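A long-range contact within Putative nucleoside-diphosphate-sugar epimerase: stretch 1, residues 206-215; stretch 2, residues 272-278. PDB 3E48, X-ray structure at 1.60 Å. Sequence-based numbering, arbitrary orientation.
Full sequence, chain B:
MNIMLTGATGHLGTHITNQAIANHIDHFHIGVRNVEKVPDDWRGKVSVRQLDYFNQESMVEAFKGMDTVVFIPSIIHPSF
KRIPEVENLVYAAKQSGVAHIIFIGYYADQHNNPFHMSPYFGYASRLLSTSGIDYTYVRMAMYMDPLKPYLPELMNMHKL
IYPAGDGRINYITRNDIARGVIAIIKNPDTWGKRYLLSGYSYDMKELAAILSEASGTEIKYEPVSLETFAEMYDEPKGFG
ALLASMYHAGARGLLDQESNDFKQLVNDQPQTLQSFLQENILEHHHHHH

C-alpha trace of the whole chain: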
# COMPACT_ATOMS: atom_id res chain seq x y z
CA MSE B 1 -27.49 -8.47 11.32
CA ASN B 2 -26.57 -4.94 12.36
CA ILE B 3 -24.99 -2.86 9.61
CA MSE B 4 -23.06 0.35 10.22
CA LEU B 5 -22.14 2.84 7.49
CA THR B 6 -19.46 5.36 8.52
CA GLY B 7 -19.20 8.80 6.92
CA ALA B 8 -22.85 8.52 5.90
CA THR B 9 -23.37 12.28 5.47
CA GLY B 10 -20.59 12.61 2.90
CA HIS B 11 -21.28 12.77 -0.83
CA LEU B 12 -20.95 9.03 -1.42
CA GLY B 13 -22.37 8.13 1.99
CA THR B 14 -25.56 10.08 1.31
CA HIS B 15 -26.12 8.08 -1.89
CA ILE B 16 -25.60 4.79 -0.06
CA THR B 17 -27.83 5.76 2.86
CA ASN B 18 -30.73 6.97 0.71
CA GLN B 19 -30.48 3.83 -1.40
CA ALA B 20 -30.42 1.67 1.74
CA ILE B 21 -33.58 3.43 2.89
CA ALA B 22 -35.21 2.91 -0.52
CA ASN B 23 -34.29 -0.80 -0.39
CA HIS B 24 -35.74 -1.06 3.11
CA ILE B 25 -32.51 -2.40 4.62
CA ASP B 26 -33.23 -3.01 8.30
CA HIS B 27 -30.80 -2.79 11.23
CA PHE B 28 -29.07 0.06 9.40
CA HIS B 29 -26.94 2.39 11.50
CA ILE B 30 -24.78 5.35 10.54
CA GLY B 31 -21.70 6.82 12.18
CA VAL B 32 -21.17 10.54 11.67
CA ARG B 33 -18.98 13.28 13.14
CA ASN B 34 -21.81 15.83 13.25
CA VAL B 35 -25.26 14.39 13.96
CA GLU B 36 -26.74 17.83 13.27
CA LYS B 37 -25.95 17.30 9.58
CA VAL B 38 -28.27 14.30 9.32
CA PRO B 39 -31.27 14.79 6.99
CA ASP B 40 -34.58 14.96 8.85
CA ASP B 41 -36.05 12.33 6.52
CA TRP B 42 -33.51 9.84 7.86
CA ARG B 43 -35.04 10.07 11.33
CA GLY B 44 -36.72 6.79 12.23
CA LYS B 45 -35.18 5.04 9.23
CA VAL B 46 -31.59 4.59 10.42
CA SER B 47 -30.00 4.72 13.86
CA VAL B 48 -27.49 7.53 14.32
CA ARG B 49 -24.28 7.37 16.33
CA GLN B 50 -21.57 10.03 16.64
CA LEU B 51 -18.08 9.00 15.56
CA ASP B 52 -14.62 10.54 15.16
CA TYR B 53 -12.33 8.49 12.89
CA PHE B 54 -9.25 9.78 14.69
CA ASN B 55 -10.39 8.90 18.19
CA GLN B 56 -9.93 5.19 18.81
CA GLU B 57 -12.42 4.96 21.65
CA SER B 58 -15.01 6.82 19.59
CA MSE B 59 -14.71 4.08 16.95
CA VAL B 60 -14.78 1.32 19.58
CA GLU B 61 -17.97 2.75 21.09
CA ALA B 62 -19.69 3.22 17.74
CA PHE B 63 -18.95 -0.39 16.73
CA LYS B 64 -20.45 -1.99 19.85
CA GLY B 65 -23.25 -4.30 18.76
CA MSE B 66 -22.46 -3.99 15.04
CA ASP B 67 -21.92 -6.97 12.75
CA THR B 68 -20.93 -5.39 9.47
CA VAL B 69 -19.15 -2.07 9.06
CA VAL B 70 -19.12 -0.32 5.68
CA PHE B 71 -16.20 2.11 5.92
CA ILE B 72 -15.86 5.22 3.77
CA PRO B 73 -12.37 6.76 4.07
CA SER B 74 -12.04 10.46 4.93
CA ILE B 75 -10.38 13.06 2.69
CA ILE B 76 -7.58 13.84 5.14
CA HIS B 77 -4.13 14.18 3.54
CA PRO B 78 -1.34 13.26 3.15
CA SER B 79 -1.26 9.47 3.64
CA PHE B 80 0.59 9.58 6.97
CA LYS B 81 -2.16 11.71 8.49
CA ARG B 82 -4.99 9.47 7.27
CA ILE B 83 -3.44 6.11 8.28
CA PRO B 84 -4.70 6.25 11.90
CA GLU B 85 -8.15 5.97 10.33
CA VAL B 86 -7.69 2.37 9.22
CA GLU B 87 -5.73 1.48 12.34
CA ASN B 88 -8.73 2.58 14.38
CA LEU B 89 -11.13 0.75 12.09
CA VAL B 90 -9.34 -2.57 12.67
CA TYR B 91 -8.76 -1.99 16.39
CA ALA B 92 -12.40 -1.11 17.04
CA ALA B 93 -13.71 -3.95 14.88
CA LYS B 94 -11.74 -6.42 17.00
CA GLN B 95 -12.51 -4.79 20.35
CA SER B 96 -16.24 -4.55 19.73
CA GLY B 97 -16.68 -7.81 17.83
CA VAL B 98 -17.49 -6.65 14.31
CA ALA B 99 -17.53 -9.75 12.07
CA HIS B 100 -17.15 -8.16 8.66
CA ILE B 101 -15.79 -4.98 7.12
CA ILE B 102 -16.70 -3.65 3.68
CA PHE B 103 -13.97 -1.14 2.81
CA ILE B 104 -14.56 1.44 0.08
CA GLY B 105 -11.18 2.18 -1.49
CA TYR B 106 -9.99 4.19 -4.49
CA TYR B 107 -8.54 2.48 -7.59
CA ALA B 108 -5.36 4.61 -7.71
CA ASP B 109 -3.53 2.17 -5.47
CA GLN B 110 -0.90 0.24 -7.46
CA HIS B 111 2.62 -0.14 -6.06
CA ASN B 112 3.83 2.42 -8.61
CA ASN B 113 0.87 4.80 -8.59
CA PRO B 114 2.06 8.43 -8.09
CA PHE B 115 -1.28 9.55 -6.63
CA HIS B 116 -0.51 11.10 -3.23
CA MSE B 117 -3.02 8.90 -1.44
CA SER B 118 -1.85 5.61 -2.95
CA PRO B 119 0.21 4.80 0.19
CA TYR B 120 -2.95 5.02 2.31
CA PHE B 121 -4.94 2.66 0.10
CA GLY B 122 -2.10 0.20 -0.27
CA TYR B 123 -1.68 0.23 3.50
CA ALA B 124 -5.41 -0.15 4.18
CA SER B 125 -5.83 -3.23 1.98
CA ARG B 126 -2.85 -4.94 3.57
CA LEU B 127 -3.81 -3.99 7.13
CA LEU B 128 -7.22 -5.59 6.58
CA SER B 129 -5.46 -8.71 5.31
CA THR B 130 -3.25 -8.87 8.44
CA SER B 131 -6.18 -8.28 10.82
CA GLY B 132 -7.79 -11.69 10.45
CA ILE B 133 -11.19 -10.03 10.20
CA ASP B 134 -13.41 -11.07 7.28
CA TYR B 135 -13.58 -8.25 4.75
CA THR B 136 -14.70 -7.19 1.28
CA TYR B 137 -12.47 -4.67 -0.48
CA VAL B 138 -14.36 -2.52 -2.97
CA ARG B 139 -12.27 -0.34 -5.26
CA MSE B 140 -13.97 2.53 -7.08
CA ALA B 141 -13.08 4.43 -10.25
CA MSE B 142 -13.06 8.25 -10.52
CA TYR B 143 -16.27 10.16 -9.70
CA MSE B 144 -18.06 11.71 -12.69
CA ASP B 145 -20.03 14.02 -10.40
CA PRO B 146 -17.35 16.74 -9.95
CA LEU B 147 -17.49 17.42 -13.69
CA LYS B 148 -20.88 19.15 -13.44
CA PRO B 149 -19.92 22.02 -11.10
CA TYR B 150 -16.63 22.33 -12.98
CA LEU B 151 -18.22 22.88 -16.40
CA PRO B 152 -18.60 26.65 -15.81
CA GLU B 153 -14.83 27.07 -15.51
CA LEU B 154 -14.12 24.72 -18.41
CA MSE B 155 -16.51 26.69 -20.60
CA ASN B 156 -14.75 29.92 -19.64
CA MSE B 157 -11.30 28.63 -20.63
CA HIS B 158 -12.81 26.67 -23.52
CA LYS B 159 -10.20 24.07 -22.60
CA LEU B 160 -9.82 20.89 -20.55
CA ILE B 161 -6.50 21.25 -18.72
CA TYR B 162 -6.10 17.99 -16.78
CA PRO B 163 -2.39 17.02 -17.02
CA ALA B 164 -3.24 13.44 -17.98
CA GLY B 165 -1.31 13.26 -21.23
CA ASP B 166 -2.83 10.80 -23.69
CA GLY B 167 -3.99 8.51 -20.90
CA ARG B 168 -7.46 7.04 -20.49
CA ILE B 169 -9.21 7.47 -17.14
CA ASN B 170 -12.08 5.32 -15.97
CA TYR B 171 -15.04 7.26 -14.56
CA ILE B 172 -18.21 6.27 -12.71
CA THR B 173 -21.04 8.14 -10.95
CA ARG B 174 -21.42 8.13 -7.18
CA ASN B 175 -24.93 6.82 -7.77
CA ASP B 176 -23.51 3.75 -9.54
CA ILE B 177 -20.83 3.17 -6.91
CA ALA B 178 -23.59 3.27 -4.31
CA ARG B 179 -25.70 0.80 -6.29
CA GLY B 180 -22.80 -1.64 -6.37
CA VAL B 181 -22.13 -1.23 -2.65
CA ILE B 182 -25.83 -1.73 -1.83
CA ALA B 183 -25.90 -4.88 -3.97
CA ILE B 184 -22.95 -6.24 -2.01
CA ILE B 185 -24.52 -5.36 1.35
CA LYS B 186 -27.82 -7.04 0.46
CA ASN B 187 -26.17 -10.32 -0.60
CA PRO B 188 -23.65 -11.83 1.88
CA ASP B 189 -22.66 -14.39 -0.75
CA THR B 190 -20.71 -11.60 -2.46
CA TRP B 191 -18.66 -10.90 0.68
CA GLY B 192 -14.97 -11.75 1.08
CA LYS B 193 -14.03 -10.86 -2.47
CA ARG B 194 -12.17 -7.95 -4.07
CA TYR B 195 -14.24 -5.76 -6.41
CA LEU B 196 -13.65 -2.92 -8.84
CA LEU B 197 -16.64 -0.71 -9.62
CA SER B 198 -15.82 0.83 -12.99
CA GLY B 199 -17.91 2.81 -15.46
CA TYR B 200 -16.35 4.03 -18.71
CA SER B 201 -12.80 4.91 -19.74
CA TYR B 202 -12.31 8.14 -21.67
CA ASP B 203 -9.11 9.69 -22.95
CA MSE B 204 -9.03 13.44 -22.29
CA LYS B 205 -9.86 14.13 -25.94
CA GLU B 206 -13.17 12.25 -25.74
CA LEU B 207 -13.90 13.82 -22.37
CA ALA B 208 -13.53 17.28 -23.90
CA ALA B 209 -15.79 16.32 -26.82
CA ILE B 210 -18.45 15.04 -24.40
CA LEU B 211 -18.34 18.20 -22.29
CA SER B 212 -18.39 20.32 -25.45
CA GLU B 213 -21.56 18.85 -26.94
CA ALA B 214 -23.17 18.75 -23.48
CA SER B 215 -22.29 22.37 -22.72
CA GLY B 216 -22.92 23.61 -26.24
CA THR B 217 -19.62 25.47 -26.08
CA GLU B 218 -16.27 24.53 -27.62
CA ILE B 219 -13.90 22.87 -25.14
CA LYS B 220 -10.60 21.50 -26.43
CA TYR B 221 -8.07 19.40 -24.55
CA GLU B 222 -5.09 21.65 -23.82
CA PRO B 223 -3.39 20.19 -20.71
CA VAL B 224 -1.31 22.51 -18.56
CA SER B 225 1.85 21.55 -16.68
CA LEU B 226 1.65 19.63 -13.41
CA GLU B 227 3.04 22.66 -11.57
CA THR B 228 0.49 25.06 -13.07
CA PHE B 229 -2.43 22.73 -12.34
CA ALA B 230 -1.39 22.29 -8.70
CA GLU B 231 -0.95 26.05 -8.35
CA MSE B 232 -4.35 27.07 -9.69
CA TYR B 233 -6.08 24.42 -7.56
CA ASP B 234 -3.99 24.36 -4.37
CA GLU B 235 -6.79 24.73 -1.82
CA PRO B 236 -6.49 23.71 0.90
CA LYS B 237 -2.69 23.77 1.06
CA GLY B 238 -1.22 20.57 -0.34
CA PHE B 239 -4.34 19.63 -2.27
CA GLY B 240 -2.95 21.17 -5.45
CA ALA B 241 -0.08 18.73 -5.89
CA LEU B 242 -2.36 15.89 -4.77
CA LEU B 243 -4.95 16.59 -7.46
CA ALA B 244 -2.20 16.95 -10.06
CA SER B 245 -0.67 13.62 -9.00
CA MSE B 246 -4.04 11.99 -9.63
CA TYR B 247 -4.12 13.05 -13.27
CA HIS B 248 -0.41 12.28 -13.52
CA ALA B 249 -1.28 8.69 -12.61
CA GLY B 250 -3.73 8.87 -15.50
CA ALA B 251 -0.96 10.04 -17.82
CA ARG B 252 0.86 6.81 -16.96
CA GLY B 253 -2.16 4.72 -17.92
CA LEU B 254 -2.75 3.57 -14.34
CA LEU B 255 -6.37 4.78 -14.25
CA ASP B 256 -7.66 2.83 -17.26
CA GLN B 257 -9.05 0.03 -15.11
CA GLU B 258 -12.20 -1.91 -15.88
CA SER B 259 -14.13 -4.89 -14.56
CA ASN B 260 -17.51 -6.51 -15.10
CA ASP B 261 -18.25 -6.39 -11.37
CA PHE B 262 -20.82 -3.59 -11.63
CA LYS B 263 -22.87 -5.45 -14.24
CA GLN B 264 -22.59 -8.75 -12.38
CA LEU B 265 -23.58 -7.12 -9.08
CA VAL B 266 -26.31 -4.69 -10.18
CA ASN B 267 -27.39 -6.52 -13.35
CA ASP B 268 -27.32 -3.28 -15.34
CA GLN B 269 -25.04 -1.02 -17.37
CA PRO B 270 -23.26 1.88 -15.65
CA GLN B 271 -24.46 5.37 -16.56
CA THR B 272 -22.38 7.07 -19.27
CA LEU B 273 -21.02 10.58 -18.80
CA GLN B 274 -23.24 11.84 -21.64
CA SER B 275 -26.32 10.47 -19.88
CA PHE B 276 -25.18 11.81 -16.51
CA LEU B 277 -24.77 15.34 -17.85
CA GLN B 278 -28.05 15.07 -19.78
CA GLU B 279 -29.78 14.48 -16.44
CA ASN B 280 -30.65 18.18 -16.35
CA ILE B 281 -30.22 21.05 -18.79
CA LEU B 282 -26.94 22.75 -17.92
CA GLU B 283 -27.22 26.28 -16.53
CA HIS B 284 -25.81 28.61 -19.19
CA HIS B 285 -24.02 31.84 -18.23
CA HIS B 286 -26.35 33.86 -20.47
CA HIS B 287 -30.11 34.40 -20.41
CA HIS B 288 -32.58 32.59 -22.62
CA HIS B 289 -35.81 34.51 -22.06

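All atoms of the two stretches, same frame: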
# COMPACT_ATOMS: atom_id res chain seq x y z
N GLU B 206 -11.75 12.62 -25.70
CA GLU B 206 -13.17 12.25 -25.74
C GLU B 206 -13.92 12.98 -24.64
O GLU B 206 -15.06 13.40 -24.82
CB GLU B 206 -13.34 10.74 -25.54
CG GLU B 206 -12.80 9.89 -26.67
CD GLU B 206 -12.80 8.41 -26.33
OE1 GLU B 206 -12.20 8.04 -25.30
OE2 GLU B 206 -13.40 7.62 -27.09
N LEU B 207 -13.27 13.13 -23.49
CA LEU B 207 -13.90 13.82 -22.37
C LEU B 207 -14.25 15.24 -22.80
O LEU B 207 -15.35 15.72 -22.55
CB LEU B 207 -12.95 13.87 -21.17
CG LEU B 207 -13.58 13.74 -19.78
CD1 LEU B 207 -12.54 14.12 -18.74
CD2 LEU B 207 -14.81 14.62 -19.64
N ALA B 208 -13.30 15.92 -23.45
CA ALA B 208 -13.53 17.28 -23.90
C ALA B 208 -14.68 17.34 -24.91
O ALA B 208 -15.50 18.26 -24.86
CB ALA B 208 -12.25 17.85 -24.51
N ALA B 209 -14.73 16.37 -25.81
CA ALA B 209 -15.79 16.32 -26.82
C ALA B 209 -17.16 16.14 -26.16
O ALA B 209 -18.14 16.75 -26.58
CB ALA B 209 -15.52 15.19 -27.81
N ILE B 210 -17.21 15.29 -25.14
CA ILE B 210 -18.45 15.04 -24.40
C ILE B 210 -18.93 16.32 -23.72
O ILE B 210 -20.10 16.71 -23.84
CB ILE B 210 -18.25 13.97 -23.29
CG1 ILE B 210 -17.83 12.64 -23.91
CG2 ILE B 210 -19.54 13.80 -22.50
CD1 ILE B 210 -18.89 12.02 -24.76
N LEU B 211 -18.02 16.97 -23.00
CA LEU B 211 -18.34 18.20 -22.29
C LEU B 211 -18.73 19.31 -23.27
O LEU B 211 -19.59 20.13 -22.96
CB LEU B 211 -17.14 18.63 -21.44
CG LEU B 211 -16.70 17.62 -20.38
CD1 LEU B 211 -15.36 18.02 -19.78
CD2 LEU B 211 -17.77 17.52 -19.30
N SER B 212 -18.10 19.31 -24.44
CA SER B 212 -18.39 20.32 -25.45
C SER B 212 -19.82 20.23 -25.97
O SER B 212 -20.56 21.21 -25.97
CB SER B 212 -17.42 20.19 -26.63
OG SER B 212 -16.10 20.53 -26.25
N GLU B 213 -20.22 19.04 -26.42
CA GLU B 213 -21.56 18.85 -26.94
C GLU B 213 -22.63 18.93 -25.85
O GLU B 213 -23.79 19.22 -26.13
CB GLU B 213 -21.66 17.50 -27.67
CG GLU B 213 -21.16 16.32 -26.87
CD GLU B 213 -21.22 15.02 -27.65
OE1 GLU B 213 -22.32 14.63 -28.08
OE2 GLU B 213 -20.16 14.38 -27.83
N ALA B 214 -22.23 18.69 -24.60
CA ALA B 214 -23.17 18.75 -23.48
C ALA B 214 -23.37 20.21 -23.09
O ALA B 214 -24.49 20.64 -22.80
CB ALA B 214 -22.62 17.97 -22.30
N SER B 215 -22.28 20.96 -23.08
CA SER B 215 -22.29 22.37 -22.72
C SER B 215 -22.79 23.25 -23.86
O SER B 215 -23.40 24.29 -23.63
CB SER B 215 -20.88 22.81 -22.33
OG SER B 215 -20.77 24.22 -22.35
N THR B 272 -23.43 6.40 -18.51
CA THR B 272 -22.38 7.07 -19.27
C THR B 272 -22.29 8.53 -18.84
O THR B 272 -23.22 9.07 -18.23
CB THR B 272 -22.71 7.08 -20.77
OG1 THR B 272 -23.88 7.88 -20.99
CG2 THR B 272 -22.95 5.67 -21.27
N LEU B 273 -21.17 9.18 -19.16
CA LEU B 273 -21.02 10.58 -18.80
C LEU B 273 -22.06 11.43 -19.54
O LEU B 273 -22.66 12.34 -18.97
CB LEU B 273 -19.61 11.08 -19.14
CG LEU B 273 -19.33 12.56 -18.90
CD1 LEU B 273 -19.65 12.94 -17.45
CD2 LEU B 273 -17.87 12.85 -19.20
N GLN B 274 -22.27 11.11 -20.82
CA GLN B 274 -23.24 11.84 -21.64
C GLN B 274 -24.61 11.83 -20.98
O GLN B 274 -25.28 12.86 -20.87
CB GLN B 274 -23.36 11.19 -23.03
CG GLN B 274 -22.05 10.99 -23.79
CD GLN B 274 -21.38 9.66 -23.47
OE1 GLN B 274 -20.83 9.46 -22.39
NE2 GLN B 274 -21.42 8.74 -24.43
N SER B 275 -25.03 10.65 -20.54
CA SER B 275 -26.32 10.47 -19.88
C SER B 275 -26.36 11.22 -18.55
O SER B 275 -27.37 11.86 -18.22
CB SER B 275 -26.56 8.98 -19.63
OG SER B 275 -27.75 8.78 -18.89
N PHE B 276 -25.27 11.15 -17.80
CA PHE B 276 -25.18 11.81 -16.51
C PHE B 276 -25.35 13.32 -16.64
O PHE B 276 -26.06 13.94 -15.86
CB PHE B 276 -23.83 11.49 -15.86
CG PHE B 276 -23.60 12.18 -14.55
CD1 PHE B 276 -24.44 11.93 -13.47
CD2 PHE B 276 -22.55 13.08 -14.39
CE1 PHE B 276 -24.23 12.57 -12.25
CE2 PHE B 276 -22.34 13.72 -13.18
CZ PHE B 276 -23.18 13.46 -12.10
N LEU B 277 -24.68 13.90 -17.63
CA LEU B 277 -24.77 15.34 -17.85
C LEU B 277 -26.14 15.73 -18.41
O LEU B 277 -26.62 16.83 -18.16
CB LEU B 277 -23.67 15.78 -18.81
CG LEU B 277 -22.23 15.56 -18.34
CD1 LEU B 277 -21.27 16.00 -19.44
CD2 LEU B 277 -21.97 16.34 -17.06
N GLN B 278 -26.75 14.82 -19.18
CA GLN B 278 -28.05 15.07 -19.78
C GLN B 278 -29.17 15.01 -18.74
O GLN B 278 -30.32 15.32 -19.03
CB GLN B 278 -28.32 14.04 -20.89
CG GLN B 278 -29.59 14.29 -21.70
CD GLN B 278 -29.92 13.14 -22.63
OE1 GLN B 278 -30.86 13.22 -23.43
NE2 GLN B 278 -29.15 12.06 -22.54

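No hydrogen bond crosses between these two helical stretches: they are joined by side-chain packing alone, and the touching residues are at least 63 positions apart in sequence. The helices run in nearly the same direction, their N-to-C axes 28° apart and 10.1 Å at closest approach, and together the stretches bury 280 Å².

The rule on the first helix is spacing. Leu 207, Ile 210, Leu 211 and Ala 214 recur at intervals of three and four, which gathers them along one flank. The second helix answers with Leu 273 and Leu 277, one turn apart, both with CA-to-CB bonds aimed toward the first.

Ile 210 is the hub, with 70 Å² covered, more than any other residue here. In its m, m rotamer, CG2 of Ile 210 lies 3.8 Å from CG of Leu 273 and 4.1 Å from CD1 of Leu 277, touching both leucines, and it also comes within 4.0 Å of CG of Gln 274; CD1 of Ile 210 makes the closer approach to that CG, at 3.5 Å. That last contact uses the aliphatic part of an exposed glutamine to cover the isoleucine.

The CA-to-CB bonds of Leu 207 and Leu 211 point sideways, but the ends of both side chains come nearer. CD2 of Leu 207 meets CD2 of Leu 273 at 3.6 Å, and CD2 of Leu 211 meets CD1 of Leu 277 at 3.8 Å. A turn beyond Ile 210, the CA-to-CB bond of the small Ala 214 points toward the other stretch, its CB 3.7 Å from that same CD1 of Leu 277; the CA atoms of Ala 214 and Leu 277 are 6.8 Å apart.

Two side-chain hydrogen bonds stay within their own stretches. At the N-cap of the second helix, Thr 272 OG1 accepts from Ser 275 N at 3.0 Å, and on the first helix Ser 212 OG donates to Ala 208 O at 2.7 Å.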